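Local coordinates for protein oxidoreductase, Gfo/Idh/MocA family (PDB 3DTY) that probably catalyses a nicotinamide-dependent oxidation or reduction of a substrate not yet established, forms a tetramer, and binds magnesium, at residues 114-119 and 139-144; 120-125 and 370-375; 168-173 and 275-280. All coordinates share one frame; numbering follows the deposited sequence.

How the contacts relate
From the N terminus the chain passes along strand 111-114 of the Rossmann sheet into the loop 114-119 and the start of helix 122-134 (120-125). It returns as the edge strand 139-141, where 139-144 meets 114-119 and contact 1 closes a short strand-helix-strand loop. In the C-terminal domain, strand 166-174 then pairs with strand 272-278: contact 3, in series with contact 1, closes a loop of about a hundred residues within one sheet. Helix 364-382 finally returns to 120-125 in contact 2, joining the two domains. Contacts 1 and 2 cross along the chain and touch, C119 packing on V371; contact 3 falls wholly within contact 2's span, its centre 24 Å from both other centres.

Contact 1 (114-119 and 139-144); sequences CEKPLC and VGVTYG
E115 and K116, from the Glu-Lys-Pro signature of the Gfo/Idh/MocA family, pack here against V141, T142 and Y143, at the C-terminal end of the last Rossmann strand. In relatives this loop lines the nucleotide and substrate site, and it probably does so here. C114 pairs in parallel with V141: C114 N gives a nearly straight bond to G140 O (2.7 Å), while C114 O accepts a longer one from T142 N (3.2 Å). That oxygen also receives the CA-H of V141.

Past this pair the side chain of T142 takes over from the backbone. With OG1 placed between the backbone N and the carbonyl carbon (chi1 57°), the hydroxyl reaches the loop, where it accepts from K116 N at 3.2 Å and donates weakly to E115 OE1 at 3.1 Å. Threonine suits the place because one oxygen can do both. E115 OE1 is also bonded by H30, and a water links E115 OE2 to T142 O, so both carboxylate oxygens are engaged. K116 lays its CB on V141 CG1 (3.5 Å) and its CG near Y143 CE1 (4.0 Å); bends at chi2 and chi3 then lead NZ away to D206 O. The cis peptide before P117, a known feature of this signature, turns the chain between K116 and L118. There the side chains of L118 and V139 cross at about a right angle, CD1 touching CG1 at 3.6 Å, and a second water joins L118 N to Y143 OH.

Three helices pack against the contact: 98-107 on C114 and V139, 122-134 on L118 and V139, and 203-218 on K116 and Y143. P362 of a loop also touches Y143, whose ring meets that of Y213 with planes about 20° apart.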
loop_
_atom_site.group_PDB
_atom_site.type_symbol
_atom_site.label_atom_id
_atom_site.label_comp_id
_atom_site.label_asym_id
_atom_site.label_seq_id
_atom_site.Cartn_x
_atom_site.Cartn_y
_atom_site.Cartn_z
ATOM N N CYS A 114 20.734 -29.564 -1.868
ATOM C CA CYS A 114 19.824 -30.006 -2.908
ATOM C C CYS A 114 18.698 -29.028 -3.172
ATOM O O CYS A 114 18.077 -28.504 -2.245
ATOM C CB CYS A 114 19.237 -31.372 -2.539
ATOM S SG CYS A 114 18.325 -32.191 -3.887
ATOM N N GLU A 115 18.452 -28.772 -4.451
ATOM C CA GLU A 115 17.380 -27.883 -4.856
ATOM C C GLU A 115 16.130 -28.648 -4.453
ATOM O O GLU A 115 16.042 -29.853 -4.695
ATOM C CB GLU A 115 17.412 -27.681 -6.375
ATOM C CG GLU A 115 16.274 -26.837 -6.947
ATOM C CD GLU A 115 16.298 -25.394 -6.456
ATOM O OE1 GLU A 115 17.400 -24.877 -6.190
ATOM O OE2 GLU A 115 15.219 -24.768 -6.355
ATOM N N LYS A 116 15.177 -27.987 -3.806
ATOM C CA LYS A 116 13.978 -28.710 -3.427
ATOM C C LYS A 116 13.253 -29.133 -4.699
ATOM O O LYS A 116 13.419 -28.521 -5.753
ATOM C CB LYS A 116 13.071 -27.859 -2.516
ATOM C CG LYS A 116 13.163 -26.358 -2.708
ATOM C CD LYS A 116 12.334 -25.885 -3.881
ATOM C CE LYS A 116 10.848 -26.058 -3.599
ATOM N NZ LYS A 116 10.041 -25.637 -4.767
ATOM N N PRO A 117 12.499 -30.240 -4.632
ATOM C CA PRO A 117 12.348 -31.018 -3.404
ATOM C C PRO A 117 13.526 -31.969 -3.232
ATOM O O PRO A 117 14.297 -32.195 -4.163
ATOM C CB PRO A 117 11.044 -31.759 -3.634
ATOM C CG PRO A 117 11.143 -32.093 -5.091
ATOM C CD PRO A 117 11.641 -30.784 -5.702
ATOM N N LEU A 118 13.656 -32.520 -2.033
ATOM C CA LEU A 118 14.725 -33.457 -1.731
ATOM C C LEU A 118 14.529 -34.735 -2.542
ATOM O O LEU A 118 15.482 -35.332 -3.039
ATOM C CB LEU A 118 14.705 -33.790 -0.246
ATOM C CG LEU A 118 15.764 -34.787 0.200
ATOM C CD1 LEU A 118 17.148 -34.196 -0.021
ATOM C CD2 LEU A 118 15.544 -35.122 1.663
ATOM N N CYS A 119 13.273 -35.149 -2.661
ATOM C CA CYS A 119 12.910 -36.346 -3.403
ATOM C C CYS A 119 11.386 -36.396 -3.486
ATOM O O CYS A 119 10.716 -35.418 -3.137
ATOM C CB CYS A 119 13.472 -37.593 -2.705
ATOM S SG CYS A 119 13.141 -37.674 -0.924
ATOM N N VAL A 139 22.720 -32.177 4.446
ATOM C CA VAL A 139 21.894 -32.147 3.252
ATOM C C VAL A 139 21.016 -30.909 3.370
ATOM O O VAL A 139 19.948 -30.941 3.985
ATOM C CB VAL A 139 20.991 -33.392 3.124
ATOM C CG1 VAL A 139 20.075 -33.235 1.924
ATOM C CG2 VAL A 139 21.843 -34.651 2.964
ATOM N N GLY A 140 21.490 -29.804 2.812
ATOM C CA GLY A 140 20.710 -28.586 2.860
ATOM C C GLY A 140 19.728 -28.593 1.707
ATOM O O GLY A 140 20.018 -29.158 0.654
ATOM N N VAL A 141 18.562 -27.991 1.917
ATOM C CA VAL A 141 17.529 -27.910 0.894
ATOM C C VAL A 141 17.253 -26.419 0.710
ATOM O O VAL A 141 17.170 -25.673 1.688
ATOM C CB VAL A 141 16.248 -28.630 1.335
ATOM C CG1 VAL A 141 15.217 -28.586 0.213
ATOM C CG2 VAL A 141 16.573 -30.076 1.716
ATOM N N THR A 142 17.094 -26.001 -0.541
ATOM C CA THR A 142 16.910 -24.593 -0.873
ATOM C C THR A 142 15.585 -23.867 -0.654
ATOM O O THR A 142 14.950 -23.419 -1.610
ATOM C CB THR A 142 17.351 -24.346 -2.324
ATOM O OG1 THR A 142 16.605 -25.195 -3.208
ATOM C CG2 THR A 142 18.836 -24.657 -2.467
ATOM N N TYR A 143 15.176 -23.750 0.603
ATOM C CA TYR A 143 13.967 -23.006 0.950
ATOM C C TYR A 143 14.571 -21.634 1.269
ATOM O O TYR A 143 14.570 -21.179 2.409
ATOM C CB TYR A 143 13.286 -23.613 2.186
ATOM C CG TYR A 143 12.675 -24.987 1.961
ATOM C CD1 TYR A 143 11.691 -25.187 0.992
ATOM C CD2 TYR A 143 13.079 -26.087 2.721
ATOM C CE1 TYR A 143 11.125 -26.447 0.781
ATOM C CE2 TYR A 143 12.515 -27.354 2.521
ATOM C CZ TYR A 143 11.541 -27.524 1.548
ATOM O OH TYR A 143 10.988 -28.770 1.335
ATOM N N GLY A 144 15.115 -21.011 0.227
ATOM C CA GLY A 144 15.801 -19.736 0.340
ATOM C C GLY A 144 15.095 -18.493 0.830
ATOM O O GLY A 144 15.762 -17.507 1.136
HETATM O O HOH W 1 14.414 -23.327 -4.381
HETATM O O HOH W 2 12.243 -31.399 0.685
#

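Contact 2 (120-125 and 370-375); sequences FTVEQA and GVRWVE. With MG (magnesium ion), chain F.
Where the Rossmann and C-terminal domains join, V122 in the first turn of helix 122-134 meets E375 of helix 364-382. The geometry at this helix start fits a capping box of T121 and Q124, though the T121 hydroxyl is less surely placed and the return bond is weak. E375 OE1 accepts from V122 N (2.8 Å, N-H...O angle 160°), approached on its syn side but 34° out of the carboxylate plane. Glutamate suits this spot: its chain, extended beyond CG, spans the gap to a first-turn N-H, and its negative charge would probably be favoured by the helix N terminus. The two side chains cross at about a right angle, V122 CG2 lying 3.1 Å from E375 OE2. Waters tie E375 OE1 to F120 O and E375 OE2 to E123 N.

V371 CG1 lies on the T121 backbone, 3.4 Å from its C, and the small A125 CB comes within 4.3 Å of V371 CB. V122 CG1 meets R372 NH1 at 3.5 Å, although the guanidinium's main partner is E369, in a salt bridge. E123 points away, and its OE2 binds magnesium at 2.1 Å; N127 OD1 and four waters complete six ligands.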
loop_
_atom_site.group_PDB
_atom_site.type_symbol
_atom_site.label_atom_id
_atom_site.label_comp_id
_atom_site.label_asym_id
_atom_site.label_seq_id
_atom_site.Cartn_x
_atom_site.Cartn_y
_atom_site.Cartn_z
ATOM N N PHE A 120 10.833 -37.513 -3.941
ATOM C CA PHE A 120 9.384 -37.620 -4.083
ATOM C C PHE A 120 8.639 -38.401 -3.008
ATOM O O PHE A 120 7.480 -38.096 -2.713
ATOM C CB PHE A 120 9.033 -38.207 -5.451
ATOM C CG PHE A 120 9.399 -37.319 -6.606
ATOM C CD1 PHE A 120 9.302 -35.934 -6.492
ATOM C CD2 PHE A 120 9.803 -37.866 -7.819
ATOM C CE1 PHE A 120 9.593 -35.105 -7.573
ATOM C CE2 PHE A 120 10.097 -37.050 -8.909
ATOM C CZ PHE A 120 9.995 -35.664 -8.787
ATOM N N THR A 121 9.284 -39.401 -2.418
ATOM C CA THR A 121 8.616 -40.210 -1.404
ATOM C C THR A 121 9.281 -40.122 -0.034
ATOM O O THR A 121 10.486 -39.903 0.072
ATOM C CB THR A 121 8.600 -41.686 -1.795
ATOM O OG1 THR A 121 9.926 -42.206 -1.669
ATOM C CG2 THR A 121 8.114 -41.867 -3.239
ATOM N N VAL A 122 8.478 -40.311 1.008
ATOM C CA VAL A 122 8.971 -40.276 2.381
ATOM C C VAL A 122 10.017 -41.367 2.609
ATOM O O VAL A 122 11.023 -41.138 3.287
ATOM C CB VAL A 122 7.809 -40.453 3.388
ATOM C CG1 VAL A 122 8.352 -40.614 4.810
ATOM C CG2 VAL A 122 6.874 -39.248 3.312
ATOM N N GLU A 123 9.787 -42.546 2.037
ATOM C CA GLU A 123 10.723 -43.664 2.188
ATOM C C GLU A 123 12.101 -43.277 1.645
ATOM O O GLU A 123 13.122 -43.566 2.273
ATOM C CB GLU A 123 10.186 -44.910 1.464
ATOM C CG GLU A 123 11.013 -46.191 1.641
ATOM C CD GLU A 123 12.248 -46.227 0.751
ATOM O OE1 GLU A 123 12.146 -45.811 -0.422
ATOM O OE2 GLU A 123 13.318 -46.686 1.212
ATOM N N GLN A 124 12.130 -42.631 0.481
ATOM C CA GLN A 124 13.396 -42.192 -0.097
ATOM C C GLN A 124 13.990 -41.141 0.839
ATOM O O GLN A 124 15.174 -41.188 1.162
ATOM C CB GLN A 124 13.189 -41.586 -1.492
ATOM C CG GLN A 124 12.664 -42.563 -2.524
ATOM C CD GLN A 124 12.341 -41.898 -3.850
ATOM O OE1 GLN A 124 11.918 -40.742 -3.895
ATOM N NE2 GLN A 124 12.520 -42.635 -4.936
ATOM N N ALA A 125 13.158 -40.200 1.281
ATOM C CA ALA A 125 13.615 -39.148 2.189
ATOM C C ALA A 125 14.280 -39.729 3.439
ATOM O O ALA A 125 15.347 -39.269 3.853
ATOM C CB ALA A 125 12.451 -38.275 2.592
ATOM N N GLY A 370 9.329 -31.703 4.212
ATOM C CA GLY A 370 8.773 -31.091 3.019
ATOM C C GLY A 370 8.199 -32.167 2.114
ATOM O O GLY A 370 7.173 -31.979 1.460
ATOM N N VAL A 371 8.880 -33.304 2.071
ATOM C CA VAL A 371 8.434 -34.433 1.268
ATOM C C VAL A 371 7.211 -35.047 1.942
ATOM O O VAL A 371 6.228 -35.356 1.283
ATOM C CB VAL A 371 9.542 -35.506 1.153
ATOM C CG1 VAL A 371 9.006 -36.740 0.450
ATOM C CG2 VAL A 371 10.744 -34.934 0.393
ATOM N N ARG A 372 7.270 -35.212 3.260
ATOM C CA ARG A 372 6.149 -35.795 3.988
ATOM C C ARG A 372 4.884 -34.961 3.807
ATOM O O ARG A 372 3.827 -35.498 3.504
ATOM C CB ARG A 372 6.453 -35.909 5.488
ATOM C CG ARG A 372 5.426 -36.760 6.245
ATOM C CD ARG A 372 5.592 -36.667 7.751
ATOM N NE ARG A 372 6.974 -36.876 8.180
ATOM C CZ ARG A 372 7.617 -38.038 8.122
ATOM N NH1 ARG A 372 7.013 -39.121 7.651
ATOM N NH2 ARG A 372 8.868 -38.115 8.541
ATOM N N TRP A 373 4.998 -33.648 3.995
ATOM C CA TRP A 373 3.843 -32.769 3.860
ATOM C C TRP A 373 3.163 -32.951 2.503
ATOM O O TRP A 373 1.947 -33.063 2.425
ATOM C CB TRP A 373 4.243 -31.303 4.031
ATOM C CG TRP A 373 3.074 -30.367 4.002
ATOM C CD1 TRP A 373 2.164 -30.152 5.004
ATOM C CD2 TRP A 373 2.671 -29.531 2.908
ATOM N NE1 TRP A 373 1.224 -29.231 4.597
ATOM C CE2 TRP A 373 1.512 -28.836 3.317
ATOM C CE3 TRP A 373 3.179 -29.302 1.621
ATOM C CZ2 TRP A 373 0.853 -27.921 2.485
ATOM C CZ3 TRP A 373 2.519 -28.390 0.792
ATOM C CH2 TRP A 373 1.368 -27.714 1.232
ATOM N N VAL A 374 3.952 -32.982 1.436
ATOM C CA VAL A 374 3.388 -33.161 0.106
ATOM C C VAL A 374 2.728 -34.536 -0.020
ATOM O O VAL A 374 1.634 -34.655 -0.571
ATOM C CB VAL A 374 4.476 -32.997 -0.978
ATOM C CG1 VAL A 374 3.962 -33.489 -2.330
ATOM C CG2 VAL A 374 4.881 -31.527 -1.073
ATOM N N GLU A 375 3.386 -35.566 0.503
ATOM C CA GLU A 375 2.861 -36.929 0.440
ATOM C C GLU A 375 1.517 -37.045 1.171
ATOM O O GLU A 375 0.591 -37.674 0.665
ATOM C CB GLU A 375 3.888 -37.920 1.026
ATOM C CG GLU A 375 3.565 -39.407 0.794
ATOM C CD GLU A 375 4.772 -40.328 1.003
ATOM O OE1 GLU A 375 5.745 -40.255 0.211
ATOM O OE2 GLU A 375 4.751 -41.125 1.963
HETATM MG MG MG F . 14.200 -47.342 2.982
HETATM O O HOH W 3 6.411 -35.824 -1.585
HETATM O O HOH W 4 5.035 -39.401 -2.326
HETATM O O HOH W 5 6.881 -43.092 1.333
HETATM O O HOH W 6 13.530 -45.838 4.314
HETATM O O HOH W 7 15.244 -47.495 5.012
HETATM O O HOH W 8 13.004 -48.590 3.725
HETATM O O HOH W 9 15.560 -48.444 2.173
#

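Contact 3 (168-173 and 275-280); sequences MVHMQF and RVIGSR
Strands 168-173 and 275-278 run antiparallel, their axes 4.7 Å apart at closest approach and 165° between directions, with M168 facing I277 and H170 facing R275 in hydrogen-bonded pairs and V169 facing V276 in the non-hydrogen-bonded pair between them. Each hydrogen-bonded pair closes a ring of two bonds, N to O in both directions. The shortest of the four runs from I277 N to M168 O at 2.7 Å, and all are close to straight.

The side chains of M168, H170, R275 and I277 share one face. I277, beta-branched and apolar as suits a strand, divides its two arms between neighbours. CG2 touches CE of the selenomethionine M168 at 3.8 Å, the methionine chain bending at chi3 (-87°). The other arm runs extended (chi2 175°), carrying CD1 to H170 ND1 at 4.1 Å, obliquely to the imidazole. On the face of V169 and V276, contact is looser, V169 CG1 lying 4.5 Å from V276 CG2. M171, also on that face, packs against helix 203-218.

A second subunit lies over the face of M168, H170, R275 and I277, in keeping with the open-faced sheet through which this family commonly associates. There H170 NE2 hydrogen-bonds Y246 OH of the second subunit, and the H170 ring meets that subunit's W260 edge-to-face. R275, extended from CG to NE, leads away from strand 168-173 to salt bridges with E284 and E296 and a hydrogen bond from NE to OD1 of N265 of the second subunit. The chemistry thus implies a buried interface face where H170 NE2 and the R275 guanidinium have partners: the arginine charge is probably balanced by the two glutamates, while M168 and I277 supply apolar surface beside them.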
loop_
_atom_site.group_PDB
_atom_site.type_symbol
_atom_site.label_atom_id
_atom_site.label_comp_id
_atom_site.label_asym_id
_atom_site.label_seq_id
_atom_site.Cartn_x
_atom_site.Cartn_y
_atom_site.Cartn_z
HETATM N N MSE A 168 -3.612 -19.419 14.793
HETATM C CA MSE A 168 -3.666 -19.748 13.379
HETATM C C MSE A 168 -2.405 -19.358 12.622
HETATM O O MSE A 168 -1.772 -18.343 12.909
HETATM C CB MSE A 168 -4.861 -19.070 12.711
HETATM C CG MSE A 168 -6.207 -19.618 13.108
HETATM SE SE MSE A 168 -7.526 -18.310 12.642
HETATM C CE MSE A 168 -7.430 -17.301 14.275
ATOM N N VAL A 169 -2.052 -20.187 11.652
ATOM C CA VAL A 169 -0.909 -19.931 10.796
ATOM C C VAL A 169 -1.481 -20.009 9.382
ATOM O O VAL A 169 -1.878 -21.079 8.929
ATOM C CB VAL A 169 0.187 -21.003 10.943
ATOM C CG1 VAL A 169 1.386 -20.637 10.059
ATOM C CG2 VAL A 169 0.592 -21.143 12.404
ATOM N N HIS A 170 -1.556 -18.869 8.705
ATOM C CA HIS A 170 -2.088 -18.826 7.352
ATOM C C HIS A 170 -0.967 -18.603 6.356
ATOM O O HIS A 170 -0.228 -17.622 6.438
ATOM C CB HIS A 170 -3.141 -17.732 7.235
ATOM C CG HIS A 170 -4.422 -18.059 7.936
ATOM N ND1 HIS A 170 -5.469 -17.171 8.028
ATOM C CD2 HIS A 170 -4.826 -19.187 8.568
ATOM C CE1 HIS A 170 -6.466 -17.735 8.688
ATOM N NE2 HIS A 170 -6.101 -18.957 9.025
HETATM N N MSE A 171 -0.850 -19.535 5.416
HETATM C CA MSE A 171 0.197 -19.494 4.412
HETATM C C MSE A 171 -0.336 -19.557 2.990
HETATM O O MSE A 171 -1.404 -20.107 2.729
HETATM C CB MSE A 171 1.155 -20.671 4.620
HETATM C CG MSE A 171 1.953 -20.591 5.889
HETATM SE SE MSE A 171 2.465 -22.317 6.489
HETATM C CE MSE A 171 0.790 -22.905 7.252
ATOM N N GLN A 172 0.427 -18.989 2.069
ATOM C CA GLN A 172 0.049 -19.037 0.676
ATOM C C GLN A 172 1.235 -18.707 -0.205
ATOM O O GLN A 172 2.125 -17.950 0.182
ATOM C CB GLN A 172 -1.081 -18.049 0.366
ATOM C CG GLN A 172 -0.630 -16.598 0.282
ATOM C CD GLN A 172 -1.630 -15.707 -0.429
ATOM O OE1 GLN A 172 -1.297 -15.059 -1.425
ATOM N NE2 GLN A 172 -2.860 -15.668 0.076
ATOM N N PHE A 173 1.244 -19.322 -1.377
ATOM C CA PHE A 173 2.238 -19.059 -2.391
ATOM C C PHE A 173 1.380 -19.303 -3.609
ATOM O O PHE A 173 1.226 -20.435 -4.083
ATOM C CB PHE A 173 3.410 -20.032 -2.360
ATOM C CG PHE A 173 4.598 -19.555 -3.163
ATOM C CD1 PHE A 173 4.406 -18.795 -4.317
ATOM C CD2 PHE A 173 5.896 -19.850 -2.767
ATOM C CE1 PHE A 173 5.496 -18.338 -5.066
ATOM C CE2 PHE A 173 6.992 -19.401 -3.504
ATOM C CZ PHE A 173 6.793 -18.642 -4.656
ATOM N N ARG A 275 0.886 -15.349 7.546
ATOM C CA ARG A 275 0.345 -14.543 8.622
ATOM C C ARG A 275 0.186 -15.468 9.820
ATOM O O ARG A 275 -0.446 -16.524 9.716
ATOM C CB ARG A 275 -1.019 -13.957 8.230
ATOM C CG ARG A 275 -1.668 -13.103 9.320
ATOM C CD ARG A 275 -3.043 -12.614 8.901
ATOM N NE ARG A 275 -3.688 -11.774 9.910
ATOM C CZ ARG A 275 -3.337 -10.517 10.183
ATOM N NH1 ARG A 275 -2.338 -9.937 9.523
ATOM N NH2 ARG A 275 -3.990 -9.834 11.112
ATOM N N VAL A 276 0.781 -15.087 10.946
ATOM C CA VAL A 276 0.669 -15.888 12.159
ATOM C C VAL A 276 -0.231 -15.106 13.109
ATOM O O VAL A 276 0.089 -13.978 13.505
ATOM C CB VAL A 276 2.047 -16.135 12.814
ATOM C CG1 VAL A 276 1.885 -16.984 14.077
ATOM C CG2 VAL A 276 2.974 -16.820 11.827
ATOM N N ILE A 277 -1.357 -15.717 13.462
ATOM C CA ILE A 277 -2.361 -15.103 14.329
ATOM C C ILE A 277 -2.376 -15.659 15.752
ATOM O O ILE A 277 -2.643 -16.843 15.966
ATOM C CB ILE A 277 -3.768 -15.289 13.719
ATOM C CG1 ILE A 277 -3.775 -14.759 12.282
ATOM C CG2 ILE A 277 -4.811 -14.569 14.562
ATOM C CD1 ILE A 277 -5.074 -14.996 11.539
ATOM N N GLY A 278 -2.091 -14.794 16.721
ATOM C CA GLY A 278 -2.091 -15.213 18.116
ATOM C C GLY A 278 -3.206 -14.533 18.895
ATOM O O GLY A 278 -3.919 -13.688 18.356
ATOM N N SER A 279 -3.355 -14.896 20.163
ATOM C CA SER A 279 -4.393 -14.325 21.014
ATOM C C SER A 279 -4.220 -12.831 21.263
ATOM O O SER A 279 -5.188 -12.137 21.554
ATOM C CB SER A 279 -4.420 -15.060 22.362
ATOM O OG SER A 279 -3.137 -15.054 22.976
ATOM N N ARG A 280 -2.989 -12.338 21.143
ATOM C CA ARG A 280 -2.699 -10.929 21.397
ATOM C C ARG A 280 -2.411 -10.091 20.154
ATOM O O ARG A 280 -2.749 -8.911 20.096
ATOM C CB ARG A 280 -1.513 -10.815 22.367
ATOM C CG ARG A 280 -0.936 -9.408 22.504
ATOM C CD ARG A 280 0.152 -9.337 23.579
ATOM N NE ARG A 280 0.650 -7.977 23.788
ATOM C CZ ARG A 280 1.621 -7.414 23.072
ATOM N NH1 ARG A 280 2.203 -8.097 22.094
ATOM N NH2 ARG A 280 2.017 -6.174 23.339
#